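Local coordinates for 33-36 kDa outer membrane protein (PDB 6GIE), which is an outer membrane beta-barrel protein, a putative porin that probably lets small molecules, perhaps including carbapenems, cross the membrane, at residues A[24-29]-A[291-296]; A[46-51]-A[74-79]; A[67-72]-A[146-151]; A[97-102]-A[116-121]. One frame throughout, in Å; residues are numbered along the deposited sequence.

Contact 1 of 4, residues A[24-29]-A[291-296]; sequences QFEVQG and NAKFRF
Glu26 OE1 receives Arg295 NE at 2.9 Å, a salt bridge across the antiparallel seam that closes the porin beta-barrel, first strand against last. Arg295, extended from CG to NE, runs beside Glu26 and points the same way, with carboxylate and guanidinium nearly coplanar (5° apart); Arg295 NH2 adds a weak bond to the same oxygen. A water donates to OE1 and accepts from both Arg295 NH2 and Lys293 NZ, tying the lysine in, while Lys293 NZ stays 4.3 Å from Glu26 OE2, too far for a direct ionic pair. On this polar face, Gln28 CG rests on Lys293 CB at 3.7 Å. Farther out, Gln259 OE1 takes Lys293 NZ and Leu63 O takes Arg295 NH1, which fixes the two cationic ends. Underneath, five backbone hydrogen bonds pair Phe25 with Phe296, Val27 with Phe294 and Gly29 with Ala292. The other face is apolar: Val27 CG2 meets Phe294 CB at 3.9 Å, and the rings of Phe25 and Phe296, planes 13° apart, are offset until little ring area is shared. Instead, Phe25 CB makes the CH-pi contact, over the Phe296 face and 3.7 Å from the ring centroid.

Contact 2 of 4, residues A[46-51]-A[74-79]; sequences TAQGTY and NVSVAY
Ala47 with Tyr79, Gly49 with Val77 and Tyr51 with Val75 form hydrogen-bonded pairs between strands 46-51 and 74-79, which run antiparallel at 167° with axes 4.6 Å apart at closest approach. Each pair exchanges two N-H...O bonds, six in all. Gln48-Ala78 and Thr50-Ser76 are the non-hydrogen-bonded pairs between them, where CA-H...O contacts such as Gln48 CA to Val77 O fill in.

Side chains of these intervening pairs share one face. Thr50 OG1 and Ser76 OG lie 2.8 Å apart in a hydrogen bond that either could donate. The two hydroxyls meet because Thr50 OG1 stands beside its backbone N (chi1 -52°), while Ser76 OG is anti to its own (chi1 -154°). The threonine methyl CG2 turns to Asn74 OD1 at 3.5 Å. Asn74, buried, also sets CB 3.1 Å from Tyr51 O; its ND2 is held by Ala72 O and Glu102 OE2. In the other non-hydrogen-bonded pair, Gln48 CB abuts Ala78 CB at 3.6 Å.

The opposite face, of tyrosine, valine and alanine, has few side-chain contacts between the strands. Tyr51 CB reaches Val75 CG1 at 4.3 Å, and the rings of Tyr51 and Tyr79 extend away from the partner strand. The Tyr79 ring meets Tyr97 and the Tyr51 ring meets Phe25.

The chemistry thus divides by face: hydroxyl and amide groups on what is probably the lumen side of the barrel wall, tyrosine and valine on the side consistent with lipid. Cohesion between the strands comes mostly from the backbone, with one hydroxyl pair added.

Contact 3 of 4, residues A[67-72]-A[146-151]; sequences AFLNQA and LPNFLV
Phe68 presents the edge of its ring to segment 146-151. Asn148 O lies in the ring plane, 3.3 Å from CE2 and 3.5 Å from CZ, so the carbonyl oxygen faces the aromatic C-H rim. Also at the edge and in plane is Leu150 CB, 3.8 Å from Phe68 CE1, with Leu150 CD2 at 4.0 Å from the same atom. Phe68 CG is anti to the backbone N (chi1 -176°), and the far edge of the ring, CE1, CZ and CE2, does the touching. Beyond the two segments, Lys196 makes a cation-pi interaction with the ring, and Val198 also touches Phe68.

The second flat group is the Asn148 carboxamide. The side chains of Leu69 and Asn148 cross at about a right angle, the leucine's CD2 methyl meeting the carboxamide 3.5 Å from Asn148 OD1 and 3.7 Å from CG. The contact thus consists of van der Waals touches and the C-H edge of Phe68 facing Asn148 O.

Both partners are fixed by their own turns. Leu146 to Phe149 is a type II beta turn, closed by Phe149 N to Leu146 O, with Asn148 at its positive-phi position (59°). The helix ends in a Schellman motif: Ala72 N bonds to Ala67 O at 2.9 Å and Gln71 N to Phe68 O, Gln71 having positive phi. Leu150 points toward the helix and is buried, whereas Phe149 turns away.

A short helix, carried by the connection between strands 43-52 and 74-83, thus packs against the tight turn between strands 135-146 and 149-157, consistent with a porin barrel in which this connection folds into the lumen.

Contact 4 of 4, residues A[97-102]-A[116-121]; sequences YGVKGE and ASYNHT
Tyr97 and His120, Val99 and Tyr118, and Gly101 and Ala116 are joined by two backbone hydrogen bonds apiece, nearly all of them 2.8 Å, as between Val99 N and Tyr118 O; Ala116 N to Gly101 O is longer at 3.1 Å. The strands are almost exactly antiparallel, at 176°.

CA-H...O contacts serve the pairs between, Gly98 CA coming 3.0 Å from Tyr118 O. Separately, the side-chain oxygen Asn119 OD1 lies 3.9 Å from Gly98 CA.

Apolar contacts are modest. Val99 CG1, placed between backbone N and carbonyl carbon (chi1 56°), meets Tyr118 CB at 4.0 Å near the plane of the tyrosine ring. The Tyr97 and His120 rings approach at Tyr97 CD1 and His120 CD2, 4.4 Å apart. On the other face, the aliphatic part of Lys100 lies by Ser117, Lys100 CG to Ser117 CB 4.0 Å.

One polar end looks elsewhere: His120 ND1 bonds to Asp135 OD1, on the next strand of the wall.

The whole is a beta hairpin of a porin barrel wall, aromatic and apolar side chains on one face, lysine, serine and asparagine on the other.

Overall arrangement
Contacts 1, 2 and 4 follow one another round the barrel wall: strand 22-35 adjoins 43-52, and 74-83 adjoins 94-105. Centres of contacts 1 and 2 lie about 9 Å apart, as do those of contacts 2 and 4, while contacts 1 and 4 are about 18 Å apart. The joins are backbone bonds, Glu26 O to Thr50 N at 2.9 Å and Ser76 N to Lys100 O at 2.8 Å. Contact 3 lies about 20 to 21 Å from the others, centre to centre, yet its nearest atoms come within about 5 Å of contact 4, and segment 67-72 leads almost directly into 74-79. A bound detergent, C8E, lies about 7 Å from the Asn291 side chain of contact 1.

Contact 1 of 4, residues A[24-29]-A[291-296]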
loop_
_atom_site.group_PDB
_atom_site.type_symbol
_atom_site.label_atom_id
_atom_site.label_comp_id
_atom_site.label_asym_id
_atom_site.label_seq_id
_atom_site.Cartn_x
_atom_site.Cartn_y
_atom_site.Cartn_z
ATOM N N GLN A 24 10.265 -3.171 14.741
ATOM C CA GLN A 24 10.804 -3.939 13.611
ATOM C C GLN A 24 9.818 -4.931 12.915
ATOM O O GLN A 24 10.106 -5.528 11.838
ATOM C CB GLN A 24 12.063 -4.646 14.073
ATOM C CG GLN A 24 13.351 -3.920 13.759
ATOM C CD GLN A 24 14.577 -4.793 13.955
ATOM O OE1 GLN A 24 14.858 -5.240 15.065
ATOM N NE2 GLN A 24 15.282 -5.081 12.856
ATOM N N PHE A 25 8.648 -5.104 13.493
ATOM C CA PHE A 25 7.627 -5.969 12.900
ATOM C C PHE A 25 6.280 -5.350 12.907
ATOM O O PHE A 25 5.942 -4.561 13.779
ATOM C CB PHE A 25 7.475 -7.260 13.669
ATOM C CG PHE A 25 8.751 -7.981 13.901
ATOM C CD1 PHE A 25 9.574 -7.641 14.980
ATOM C CD2 PHE A 25 9.115 -9.035 13.083
ATOM C CE1 PHE A 25 10.740 -8.339 15.237
ATOM C CE2 PHE A 25 10.296 -9.756 13.339
ATOM C CZ PHE A 25 11.105 -9.401 14.416
ATOM N N GLU A 26 5.500 -5.702 11.901
ATOM C CA GLU A 26 4.149 -5.196 11.812
ATOM C C GLU A 26 3.307 -6.340 11.316
ATOM O O GLU A 26 3.692 -7.016 10.357
ATOM C CB GLU A 26 4.055 -4.021 10.846
ATOM C CG GLU A 26 2.620 -3.632 10.527
ATOM C CD GLU A 26 2.509 -2.397 9.623
ATOM O OE1 GLU A 26 2.903 -1.277 10.098
ATOM O OE2 GLU A 26 1.942 -2.580 8.485
ATOM N N VAL A 27 2.207 -6.610 11.991
ATOM C CA VAL A 27 1.263 -7.563 11.446
ATOM C C VAL A 27 -0.026 -6.865 11.207
ATOM O O VAL A 27 -0.397 -5.952 11.948
ATOM C CB VAL A 27 1.083 -8.855 12.301
ATOM C CG1 VAL A 27 2.374 -9.618 12.292
ATOM C CG2 VAL A 27 0.701 -8.531 13.707
ATOM N N GLN A 28 -0.706 -7.309 10.164
ATOM C CA GLN A 28 -1.890 -6.647 9.741
ATOM C C GLN A 28 -2.885 -7.654 9.269
ATOM O O GLN A 28 -2.513 -8.628 8.593
ATOM C CB GLN A 28 -1.599 -5.641 8.615
ATOM C CG GLN A 28 -2.717 -4.622 8.465
ATOM C CD GLN A 28 -2.672 -3.881 7.152
ATOM O OE1 GLN A 28 -1.596 -3.670 6.576
ATOM N NE2 GLN A 28 -3.851 -3.496 6.655
ATOM N N GLY A 29 -4.139 -7.421 9.662
ATOM C CA GLY A 29 -5.299 -8.207 9.249
ATOM C C GLY A 29 -6.415 -7.350 8.660
ATOM O O GLY A 29 -6.533 -6.163 8.966
ATOM N N ASN A 291 -9.943 -3.213 9.022
ATOM C CA ASN A 291 -8.627 -3.679 9.159
ATOM C C ASN A 291 -7.980 -3.269 10.503
ATOM O O ASN A 291 -8.473 -2.400 11.247
ATOM C CB ASN A 291 -7.804 -3.241 7.938
ATOM C CG ASN A 291 -7.715 -1.766 7.821
ATOM O OD1 ASN A 291 -7.049 -1.119 8.634
ATOM N ND2 ASN A 291 -8.440 -1.193 6.849
ATOM N N ALA A 292 -6.869 -3.935 10.809
ATOM C CA ALA A 292 -6.186 -3.699 12.049
ATOM C C ALA A 292 -4.727 -4.003 11.913
ATOM O O ALA A 292 -4.351 -4.891 11.114
ATOM C CB ALA A 292 -6.767 -4.609 13.130
ATOM N N LYS A 293 -3.909 -3.340 12.731
ATOM C CA LYS A 293 -2.494 -3.602 12.664
ATOM C C LYS A 293 -1.758 -3.413 13.991
ATOM O O LYS A 293 -2.122 -2.547 14.810
ATOM C CB LYS A 293 -1.885 -2.762 11.530
ATOM C CG LYS A 293 -1.266 -1.467 11.947
ATOM C CD LYS A 293 -0.741 -0.616 10.769
ATOM C CE LYS A 293 -1.413 -0.898 9.411
ATOM N NZ LYS A 293 -1.220 0.265 8.493
ATOM N N PHE A 294 -0.730 -4.254 14.188
ATOM C CA PHE A 294 0.008 -4.301 15.413
ATOM C C PHE A 294 1.474 -4.169 15.055
ATOM O O PHE A 294 1.999 -4.879 14.166
ATOM C CB PHE A 294 -0.224 -5.647 16.193
ATOM C CG PHE A 294 -1.663 -5.974 16.377
ATOM C CD1 PHE A 294 -2.433 -6.462 15.288
ATOM C CD2 PHE A 294 -2.305 -5.716 17.611
ATOM C CE1 PHE A 294 -3.796 -6.708 15.446
ATOM C CE2 PHE A 294 -3.668 -5.954 17.752
ATOM C CZ PHE A 294 -4.413 -6.435 16.668
ATOM N N ARG A 295 2.134 -3.353 15.850
ATOM C CA ARG A 295 3.494 -3.140 15.676
ATOM C C ARG A 295 4.252 -3.539 16.901
ATOM O O ARG A 295 3.819 -3.282 18.026
ATOM C CB ARG A 295 3.767 -1.667 15.294
ATOM C CG ARG A 295 3.217 -1.250 13.949
ATOM C CD ARG A 295 3.511 0.238 13.687
ATOM N NE ARG A 295 3.120 0.613 12.329
ATOM C CZ ARG A 295 3.178 1.842 11.823
ATOM N NH1 ARG A 295 3.614 2.888 12.522
ATOM N NH2 ARG A 295 2.815 2.017 10.559
ATOM N N PHE A 296 5.439 -4.102 16.653
ATOM C CA PHE A 296 6.346 -4.485 17.713
ATOM C C PHE A 296 7.803 -4.612 17.197
ATOM O O PHE A 296 8.602 -5.230 17.880
ATOM C CB PHE A 296 5.865 -5.789 18.433
ATOM C CG PHE A 296 5.695 -6.998 17.529
ATOM C CD1 PHE A 296 4.566 -7.151 16.738
ATOM C CD2 PHE A 296 6.656 -8.009 17.501
ATOM C CE1 PHE A 296 4.417 -8.271 15.901
ATOM C CE2 PHE A 296 6.518 -9.129 16.668
ATOM C CZ PHE A 296 5.390 -9.272 15.880
HETATM O O HOH W 1 1.812 0.729 8.135
#

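Contact 2 of 4, residues A[46-51]-A[74-79]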
loop_
_atom_site.group_PDB
_atom_site.type_symbol
_atom_site.label_atom_id
_atom_site.label_comp_id
_atom_site.label_asym_id
_atom_site.label_seq_id
_atom_site.Cartn_x
_atom_site.Cartn_y
_atom_site.Cartn_z
ATOM N N THR A 46 -7.260 -10.995 4.480
ATOM C CA THR A 46 -5.831 -10.812 4.242
ATOM C C THR A 46 -5.137 -10.647 5.580
ATOM O O THR A 46 -5.591 -9.881 6.433
ATOM C CB THR A 46 -5.537 -9.602 3.401
ATOM O OG1 THR A 46 -6.295 -9.697 2.218
ATOM C CG2 THR A 46 -4.029 -9.528 3.008
ATOM N N ALA A 47 -4.089 -11.446 5.766
ATOM C CA ALA A 47 -3.141 -11.351 6.854
ATOM C C ALA A 47 -1.760 -11.145 6.175
ATOM O O ALA A 47 -1.475 -11.755 5.142
ATOM C CB ALA A 47 -3.165 -12.632 7.664
ATOM N N GLN A 48 -0.938 -10.267 6.736
ATOM C CA GLN A 48 0.400 -10.061 6.263
ATOM C C GLN A 48 1.314 -9.709 7.378
ATOM O O GLN A 48 0.919 -9.118 8.398
ATOM C CB GLN A 48 0.542 -9.031 5.081
ATOM C CG GLN A 48 0.034 -7.676 5.305
ATOM C CD GLN A 48 0.142 -6.703 4.080
ATOM O OE1 GLN A 48 1.110 -6.687 3.316
ATOM N NE2 GLN A 48 -0.831 -5.833 3.982
ATOM N N GLY A 49 2.561 -10.109 7.169
ATOM C CA GLY A 49 3.602 -9.887 8.158
ATOM C C GLY A 49 4.751 -9.154 7.526
ATOM O O GLY A 49 5.148 -9.498 6.448
ATOM N N THR A 50 5.286 -8.157 8.207
ATOM C CA THR A 50 6.460 -7.481 7.727
ATOM C C THR A 50 7.655 -7.432 8.720
ATOM O O THR A 50 7.520 -7.119 9.894
ATOM C CB THR A 50 6.060 -6.057 7.225
ATOM O OG1 THR A 50 4.979 -6.218 6.320
ATOM C CG2 THR A 50 7.217 -5.433 6.445
ATOM N N TYR A 51 8.822 -7.733 8.208
ATOM C CA TYR A 51 10.055 -7.586 8.976
ATOM C C TYR A 51 10.947 -6.483 8.376
ATOM O O TYR A 51 11.418 -6.591 7.275
ATOM C CB TYR A 51 10.812 -8.903 8.977
ATOM C CG TYR A 51 12.174 -8.777 9.634
ATOM C CD1 TYR A 51 12.270 -8.477 10.965
ATOM C CD2 TYR A 51 13.356 -8.956 8.917
ATOM C CE1 TYR A 51 13.493 -8.340 11.586
ATOM C CE2 TYR A 51 14.589 -8.831 9.551
ATOM C CZ TYR A 51 14.632 -8.505 10.890
ATOM O OH TYR A 51 15.809 -8.372 11.591
ATOM N N ASN A 74 12.865 -4.075 3.927
ATOM C CA ASN A 74 12.119 -5.119 4.506
ATOM C C ASN A 74 11.711 -6.269 3.555
ATOM O O ASN A 74 11.769 -6.189 2.297
ATOM C CB ASN A 74 10.803 -4.513 5.066
ATOM C CG ASN A 74 9.867 -4.065 3.982
ATOM O OD1 ASN A 74 9.089 -4.871 3.491
ATOM N ND2 ASN A 74 9.913 -2.757 3.602
ATOM N N VAL A 75 11.208 -7.318 4.191
ATOM C CA VAL A 75 10.544 -8.348 3.487
ATOM C C VAL A 75 9.244 -8.580 4.197
ATOM O O VAL A 75 9.142 -8.408 5.434
ATOM C CB VAL A 75 11.341 -9.665 3.524
ATOM C CG1 VAL A 75 11.575 -10.154 4.954
ATOM C CG2 VAL A 75 10.613 -10.777 2.768
ATOM N N SER A 76 8.300 -9.081 3.406
ATOM C CA SER A 76 6.949 -9.184 3.761
ATOM C C SER A 76 6.386 -10.477 3.236
ATOM O O SER A 76 6.789 -10.928 2.182
ATOM C CB SER A 76 6.206 -7.984 3.165
ATOM O OG SER A 76 5.102 -7.795 3.970
ATOM N N VAL A 77 5.461 -11.097 3.998
ATOM C CA VAL A 77 4.739 -12.213 3.493
ATOM C C VAL A 77 3.249 -11.959 3.671
ATOM O O VAL A 77 2.842 -11.244 4.572
ATOM C CB VAL A 77 5.174 -13.484 4.208
ATOM C CG1 VAL A 77 6.655 -13.845 3.815
ATOM C CG2 VAL A 77 4.936 -13.380 5.725
ATOM N N ALA A 78 2.417 -12.544 2.818
ATOM C CA ALA A 78 0.994 -12.336 2.931
ATOM C C ALA A 78 0.245 -13.575 2.506
ATOM O O ALA A 78 0.754 -14.385 1.756
ATOM C CB ALA A 78 0.536 -11.073 2.097
ATOM N N TYR A 79 -0.977 -13.674 3.004
ATOM C CA TYR A 79 -1.966 -14.650 2.593
ATOM C C TYR A 79 -3.336 -13.959 2.348
ATOM O O TYR A 79 -3.738 -13.064 3.107
ATOM C CB TYR A 79 -2.097 -15.724 3.690
ATOM C CG TYR A 79 -3.257 -16.657 3.520
ATOM C CD1 TYR A 79 -3.372 -17.455 2.381
ATOM C CD2 TYR A 79 -4.240 -16.769 4.515
ATOM C CE1 TYR A 79 -4.426 -18.347 2.242
ATOM C CE2 TYR A 79 -5.301 -17.640 4.373
ATOM C CZ TYR A 79 -5.387 -18.431 3.234
ATOM O OH TYR A 79 -6.432 -19.314 3.086
#

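Contact 3 of 4, residues A[67-72]-A[146-151]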
loop_
_atom_site.group_PDB
_atom_site.type_symbol
_atom_site.label_atom_id
_atom_site.label_comp_id
_atom_site.label_asym_id
_atom_site.label_seq_id
_atom_site.Cartn_x
_atom_site.Cartn_y
_atom_site.Cartn_z
ATOM N N ALA A 67 7.427 3.675 7.863
ATOM C CA ALA A 67 8.422 2.788 7.153
ATOM C C ALA A 67 8.989 3.544 5.940
ATOM O O ALA A 67 10.243 3.634 5.707
ATOM C CB ALA A 67 7.833 1.447 6.710
ATOM N N PHE A 68 8.067 4.058 5.145
ATOM C CA PHE A 68 8.459 4.960 4.040
ATOM C C PHE A 68 9.329 6.170 4.461
ATOM O O PHE A 68 10.429 6.436 3.888
ATOM C CB PHE A 68 7.250 5.456 3.289
ATOM C CG PHE A 68 7.611 6.295 2.108
ATOM C CD1 PHE A 68 8.081 5.705 0.941
ATOM C CD2 PHE A 68 7.485 7.646 2.157
ATOM C CE1 PHE A 68 8.443 6.513 -0.161
ATOM C CE2 PHE A 68 7.815 8.472 1.053
ATOM C CZ PHE A 68 8.304 7.902 -0.093
ATOM N N LEU A 69 8.921 6.850 5.497
ATOM C CA LEU A 69 9.709 7.981 5.946
ATOM C C LEU A 69 11.074 7.588 6.500
ATOM O O LEU A 69 11.989 8.381 6.469
ATOM C CB LEU A 69 8.957 8.830 6.959
ATOM C CG LEU A 69 7.665 9.536 6.448
ATOM C CD1 LEU A 69 6.865 10.127 7.571
ATOM C CD2 LEU A 69 8.044 10.632 5.469
ATOM N N ASN A 70 11.281 6.407 7.058
ATOM C CA ASN A 70 12.651 6.158 7.271
ATOM C C ASN A 70 13.336 5.211 6.253
ATOM O O ASN A 70 14.404 4.741 6.487
ATOM C CB ASN A 70 13.163 6.162 8.748
ATOM C CG ASN A 70 12.220 5.626 9.813
ATOM O OD1 ASN A 70 12.731 4.911 10.611
ATOM N ND2 ASN A 70 10.968 6.171 10.001
ATOM N N GLN A 71 12.714 5.048 5.082
ATOM C CA GLN A 71 13.287 4.286 3.978
ATOM C C GLN A 71 13.686 2.943 4.515
ATOM O O GLN A 71 14.809 2.507 4.359
ATOM C CB GLN A 71 14.477 5.055 3.362
ATOM C CG GLN A 71 13.936 6.359 2.764
ATOM C CD GLN A 71 15.012 7.370 2.427
ATOM O OE1 GLN A 71 15.831 7.128 1.562
ATOM N NE2 GLN A 71 14.989 8.523 3.097
ATOM N N ALA A 72 12.730 2.278 5.151
ATOM C CA ALA A 72 13.017 1.025 5.838
ATOM C C ALA A 72 12.876 -0.144 4.867
ATOM O O ALA A 72 11.763 -0.560 4.479
ATOM C CB ALA A 72 12.067 0.869 6.984
ATOM N N LEU A 146 13.403 13.589 -4.602
ATOM C CA LEU A 146 13.522 14.626 -3.600
ATOM C C LEU A 146 13.285 13.841 -2.350
ATOM O O LEU A 146 12.803 12.740 -2.409
ATOM C CB LEU A 146 12.466 15.753 -3.766
ATOM C CG LEU A 146 12.567 16.812 -4.885
ATOM C CD1 LEU A 146 11.409 17.808 -4.790
ATOM C CD2 LEU A 146 13.844 17.601 -4.797
ATOM N N PRO A 147 13.695 14.362 -1.207
ATOM C CA PRO A 147 13.402 13.600 -0.012
ATOM C C PRO A 147 11.889 13.307 0.130
ATOM O O PRO A 147 11.072 14.159 -0.165
ATOM C CB PRO A 147 13.908 14.517 1.109
ATOM C CG PRO A 147 15.035 15.277 0.495
ATOM C CD PRO A 147 14.640 15.486 -0.959
ATOM N N ASN A 148 11.558 12.090 0.565
ATOM C CA ASN A 148 10.187 11.549 0.656
ATOM C C ASN A 148 9.372 11.474 -0.632
ATOM O O ASN A 148 8.129 11.318 -0.601
ATOM C CB ASN A 148 9.433 12.285 1.738
ATOM C CG ASN A 148 10.244 12.395 3.034
ATOM O OD1 ASN A 148 10.871 11.416 3.484
ATOM N ND2 ASN A 148 10.224 13.572 3.649
ATOM N N PHE A 149 10.054 11.623 -1.782
ATOM C CA PHE A 149 9.372 11.472 -3.040
ATOM C C PHE A 149 10.013 10.363 -3.836
ATOM O O PHE A 149 11.147 10.515 -4.349
ATOM C CB PHE A 149 9.291 12.790 -3.844
ATOM C CG PHE A 149 8.601 12.612 -5.173
ATOM C CD1 PHE A 149 7.322 12.060 -5.252
ATOM C CD2 PHE A 149 9.207 12.996 -6.355
ATOM C CE1 PHE A 149 6.658 11.891 -6.489
ATOM C CE2 PHE A 149 8.552 12.851 -7.593
ATOM C CZ PHE A 149 7.289 12.291 -7.676
ATOM N N LEU A 150 9.250 9.284 -3.981
ATOM C CA LEU A 150 9.701 8.142 -4.688
ATOM C C LEU A 150 9.048 8.051 -6.064
ATOM O O LEU A 150 7.803 8.077 -6.205
ATOM C CB LEU A 150 9.381 6.863 -3.863
ATOM C CG LEU A 150 9.610 5.474 -4.479
ATOM C CD1 LEU A 150 11.060 5.206 -4.857
ATOM C CD2 LEU A 150 9.169 4.390 -3.454
ATOM N N VAL A 151 9.890 7.874 -7.071
ATOM C CA VAL A 151 9.429 7.430 -8.363
ATOM C C VAL A 151 10.044 6.053 -8.722
ATOM O O VAL A 151 11.251 5.883 -8.641
ATOM C CB VAL A 151 9.865 8.427 -9.428
ATOM C CG1 VAL A 151 9.283 8.032 -10.769
ATOM C CG2 VAL A 151 9.439 9.781 -9.000
#

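Contact 4 of 4, residues A[97-102]-A[116-121]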
loop_
_atom_site.group_PDB
_atom_site.type_symbol
_atom_site.label_atom_id
_atom_site.label_comp_id
_atom_site.label_asym_id
_atom_site.label_seq_id
_atom_site.Cartn_x
_atom_site.Cartn_y
_atom_site.Cartn_z
ATOM N N TYR A 97 -0.853 -16.707 -1.752
ATOM C CA TYR A 97 0.315 -16.576 -0.880
ATOM C C TYR A 97 1.282 -15.700 -1.625
ATOM O O TYR A 97 1.438 -15.826 -2.809
ATOM C CB TYR A 97 0.977 -17.925 -0.620
ATOM C CG TYR A 97 0.033 -18.933 -0.035
ATOM C CD1 TYR A 97 -0.787 -19.726 -0.865
ATOM C CD2 TYR A 97 -0.073 -19.106 1.350
ATOM C CE1 TYR A 97 -1.677 -20.645 -0.319
ATOM C CE2 TYR A 97 -0.978 -20.014 1.900
ATOM C CZ TYR A 97 -1.772 -20.778 1.066
ATOM O OH TYR A 97 -2.674 -21.698 1.600
ATOM N N GLY A 98 1.900 -14.786 -0.926
ATOM C CA GLY A 98 2.783 -13.854 -1.553
ATOM C C GLY A 98 3.935 -13.457 -0.640
ATOM O O GLY A 98 3.833 -13.502 0.612
ATOM N N VAL A 99 5.014 -13.044 -1.284
ATOM C CA VAL A 99 6.143 -12.554 -0.605
ATOM C C VAL A 99 6.601 -11.367 -1.416
ATOM O O VAL A 99 6.466 -11.350 -2.649
ATOM C CB VAL A 99 7.233 -13.656 -0.515
ATOM C CG1 VAL A 99 7.601 -14.186 -1.900
ATOM C CG2 VAL A 99 8.464 -13.183 0.256
ATOM N N LYS A 100 7.168 -10.395 -0.691
ATOM C CA LYS A 100 7.570 -9.102 -1.196
ATOM C C LYS A 100 8.867 -8.673 -0.439
ATOM O O LYS A 100 9.035 -8.961 0.758
ATOM C CB LYS A 100 6.440 -8.042 -0.949
ATOM C CG LYS A 100 6.785 -6.670 -1.541
ATOM C CD LYS A 100 5.598 -5.737 -1.899
ATOM C CE LYS A 100 6.115 -4.494 -2.635
ATOM N NZ LYS A 100 5.163 -3.744 -3.533
ATOM N N GLY A 101 9.765 -7.966 -1.137
ATOM C CA GLY A 101 10.869 -7.258 -0.502
ATOM C C GLY A 101 10.982 -5.861 -1.125
ATOM O O GLY A 101 10.615 -5.680 -2.266
ATOM N N GLU A 102 11.477 -4.902 -0.339
ATOM C CA GLU A 102 11.822 -3.588 -0.757
ATOM C C GLU A 102 13.201 -3.258 -0.235
ATOM O O GLU A 102 13.510 -3.529 0.949
ATOM C CB GLU A 102 10.891 -2.592 -0.060
ATOM C CG GLU A 102 9.446 -2.786 -0.388
ATOM C CD GLU A 102 8.638 -1.532 -0.001
ATOM O OE1 GLU A 102 8.527 -0.530 -0.827
ATOM O OE2 GLU A 102 8.152 -1.557 1.168
ATOM N N ALA A 116 10.659 -6.291 -5.283
ATOM C CA ALA A 116 10.389 -7.591 -5.876
ATOM C C ALA A 116 9.231 -8.254 -5.089
ATOM O O ALA A 116 9.166 -8.146 -3.839
ATOM C CB ALA A 116 11.642 -8.469 -5.804
ATOM N N SER A 117 8.313 -8.882 -5.831
ATOM C CA SER A 117 7.255 -9.642 -5.243
ATOM C C SER A 117 6.799 -10.761 -6.125
ATOM O O SER A 117 7.027 -10.770 -7.379
ATOM C CB SER A 117 6.071 -8.731 -4.893
ATOM O OG SER A 117 5.874 -7.871 -5.947
ATOM N N TYR A 118 6.194 -11.734 -5.425
ATOM C CA TYR A 118 5.734 -12.978 -6.002
ATOM C C TYR A 118 4.473 -13.416 -5.264
ATOM O O TYR A 118 4.431 -13.311 -4.047
ATOM C CB TYR A 118 6.754 -14.053 -5.833
ATOM C CG TYR A 118 6.237 -15.407 -6.287
ATOM C CD1 TYR A 118 6.030 -15.661 -7.636
ATOM C CD2 TYR A 118 5.967 -16.436 -5.372
ATOM C CE1 TYR A 118 5.578 -16.885 -8.089
ATOM C CE2 TYR A 118 5.483 -17.660 -5.804
ATOM C CZ TYR A 118 5.299 -17.877 -7.167
ATOM O OH TYR A 118 4.846 -19.091 -7.646
ATOM N N ASN A 119 3.483 -13.909 -6.027
ATOM C CA ASN A 119 2.196 -14.357 -5.514
ATOM C C ASN A 119 1.832 -15.583 -6.235
ATOM O O ASN A 119 1.986 -15.678 -7.457
ATOM C CB ASN A 119 1.048 -13.367 -5.812
ATOM C CG ASN A 119 1.232 -12.056 -5.129
ATOM O OD1 ASN A 119 0.682 -11.838 -4.076
ATOM N ND2 ASN A 119 2.038 -11.182 -5.715
ATOM N N HIS A 120 1.273 -16.498 -5.485
ATOM C CA HIS A 120 0.906 -17.779 -6.004
ATOM C C HIS A 120 -0.520 -17.985 -5.527
ATOM O O HIS A 120 -0.786 -17.707 -4.385
ATOM C CB HIS A 120 1.846 -18.831 -5.405
ATOM C CG HIS A 120 1.378 -20.219 -5.597
ATOM N ND1 HIS A 120 1.500 -20.878 -6.800
ATOM C CD2 HIS A 120 0.766 -21.077 -4.753
ATOM C CE1 HIS A 120 1.002 -22.099 -6.689
ATOM N NE2 HIS A 120 0.542 -22.244 -5.456
ATOM N N THR A 121 -1.398 -18.453 -6.408
ATOM C CA THR A 121 -2.833 -18.516 -6.190
ATOM C C THR A 121 -3.344 -19.888 -6.569
ATOM O O THR A 121 -2.946 -20.422 -7.604
ATOM C CB THR A 121 -3.567 -17.468 -7.052
ATOM O OG1 THR A 121 -3.214 -16.146 -6.601
ATOM C CG2 THR A 121 -5.112 -17.640 -6.966
#